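Local atomic coordinates of purine nucleoside phosphorylase (PDB entry 2P4S), a protein that catalyses the phosphorolysis of inosine, guanosine and their 2'-deoxy forms to the free purine base and pentose 1-phosphate in purine salvage. Residues Ala259-Ile262 / Ala263-Gly267. Sequence-based numbering, arbitrary orientation.
Sequences AKVI and ARQIG
I262 and I266 face the same way, one turn apart, at the C-terminal end of helix 253-265, which closes in a Schellman motif with G267 as its C-prime residue. Four i to i+4 backbone bonds carry the last turns. A263 N to A259 O is the shortest at 2.8 Å, whereas R264 N to K260 O, at 3.4 Å, is weak. Q265 N bonds to V261 O at 3.1 Å, and I266 N to I262 O at 3.0 Å. Beyond them the positive phi of G267 turns the chain, G267 N bonds back to R264 O at 3.3 Å, and I268 N pairs with A263 O.

Among the side chains, Q265 runs back along the preceding turn. Its CG stands opposite the carbonyl carbon (chi1 -64°), which lays the methylene 3.3 Å from V261 O. The chain is extended beyond CG, and the amide at its end places NE2 against V261 CG1 at 3.7 Å, while OE1 is near I262 CA and accepts a hydrogen bond from R362. On the buried side, A259 and I262 pack on F359 of helix 353-370, and A263 rests on L272 of strand 272-279, joining this helix to both elements. K260 reaches away to a salt bridge with E274. The apolar pairing at the helix end is light, I262 CG2 meeting I266 CD1 at 4.1 Å.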
loop_
_atom_site.group_PDB
_atom_site.type_symbol
_atom_site.label_atom_id
_atom_site.label_comp_id
_atom_site.label_asym_id
_atom_site.label_seq_id
_atom_site.Cartn_x
_atom_site.Cartn_y
_atom_site.Cartn_z
ATOM N N ALA A 259 -27.297 6.220 -18.230
ATOM C CA ALA A 259 -27.324 7.118 -17.054
ATOM C C ALA A 259 -27.335 8.604 -17.404
ATOM O O ALA A 259 -28.039 9.414 -16.776
ATOM C CB ALA A 259 -26.123 6.781 -16.118
ATOM N N LYS A 260 -26.558 8.983 -18.407
ATOM C CA LYS A 260 -26.538 10.371 -18.844
ATOM C C LYS A 260 -27.875 10.773 -19.508
ATOM O O LYS A 260 -28.323 11.903 -19.378
ATOM C CB LYS A 260 -25.369 10.625 -19.791
ATOM C CG LYS A 260 -23.987 10.489 -19.175
ATOM C CD LYS A 260 -22.888 10.448 -20.256
ATOM C CE LYS A 260 -21.509 10.491 -19.626
ATOM N NZ LYS A 260 -20.336 10.350 -20.608
ATOM N N VAL A 261 -28.487 9.831 -20.220
ATOM C CA VAL A 261 -29.804 10.005 -20.822
ATOM C C VAL A 261 -30.907 10.086 -19.751
ATOM O O VAL A 261 -31.751 11.006 -19.801
ATOM C CB VAL A 261 -30.102 8.852 -21.814
ATOM C CG1 VAL A 261 -31.526 8.979 -22.364
ATOM C CG2 VAL A 261 -29.059 8.842 -22.968
ATOM N N ILE A 262 -30.865 9.168 -18.768
ATOM C CA ILE A 262 -31.743 9.215 -17.621
ATOM C C ILE A 262 -31.576 10.518 -16.839
ATOM O O ILE A 262 -32.556 11.138 -16.436
ATOM C CB ILE A 262 -31.483 7.966 -16.668
ATOM C CG1 ILE A 262 -31.843 6.647 -17.386
ATOM C CG2 ILE A 262 -32.141 8.185 -15.305
ATOM C CD1 ILE A 262 -31.042 5.394 -16.911
ATOM N N ALA A 263 -30.334 10.959 -16.624
ATOM C CA ALA A 263 -30.103 12.200 -15.874
ATOM C C ALA A 263 -30.903 13.327 -16.465
ATOM O O ALA A 263 -31.540 14.087 -15.728
ATOM C CB ALA A 263 -28.600 12.582 -15.836
ATOM N N ARG A 264 -30.855 13.470 -17.795
ATOM C CA ARG A 264 -31.647 14.540 -18.413
ATOM C C ARG A 264 -33.191 14.289 -18.341
ATOM O O ARG A 264 -33.955 15.234 -18.099
ATOM C CB ARG A 264 -31.158 14.881 -19.850
ATOM C CG ARG A 264 -31.816 16.145 -20.344
ATOM C CD ARG A 264 -31.204 16.762 -21.555
ATOM N NE ARG A 264 -32.048 17.854 -22.007
ATOM C CZ ARG A 264 -32.135 18.258 -23.268
ATOM N NH1 ARG A 264 -31.446 17.661 -24.263
ATOM N NH2 ARG A 264 -32.940 19.269 -23.537
ATOM N N GLN A 265 -33.640 13.042 -18.534
ATOM C CA GLN A 265 -35.079 12.696 -18.360
ATOM C C GLN A 265 -35.640 13.110 -17.002
ATOM O O GLN A 265 -36.775 13.555 -16.925
ATOM C CB GLN A 265 -35.343 11.206 -18.554
ATOM C CG GLN A 265 -35.050 10.670 -19.972
ATOM C CD GLN A 265 -35.030 9.126 -19.986
ATOM O OE1 GLN A 265 -35.086 8.460 -18.916
ATOM N NE2 GLN A 265 -34.960 8.545 -21.194
ATOM N N ILE A 266 -34.841 12.988 -15.935
ATOM C CA ILE A 266 -35.345 13.251 -14.584
ATOM C C ILE A 266 -34.900 14.606 -14.012
ATOM O O ILE A 266 -35.196 14.950 -12.864
ATOM C CB ILE A 266 -35.098 12.050 -13.627
ATOM C CG1 ILE A 266 -33.587 11.859 -13.363
ATOM C CG2 ILE A 266 -35.764 10.803 -14.241
ATOM C CD1 ILE A 266 -33.248 10.775 -12.351
ATOM N N GLY A 267 -34.236 15.393 -14.840
ATOM C CA GLY A 267 -33.953 16.780 -14.472
ATOM C C GLY A 267 -32.702 16.991 -13.642
ATOM O O GLY A 267 -32.565 18.029 -13.032
#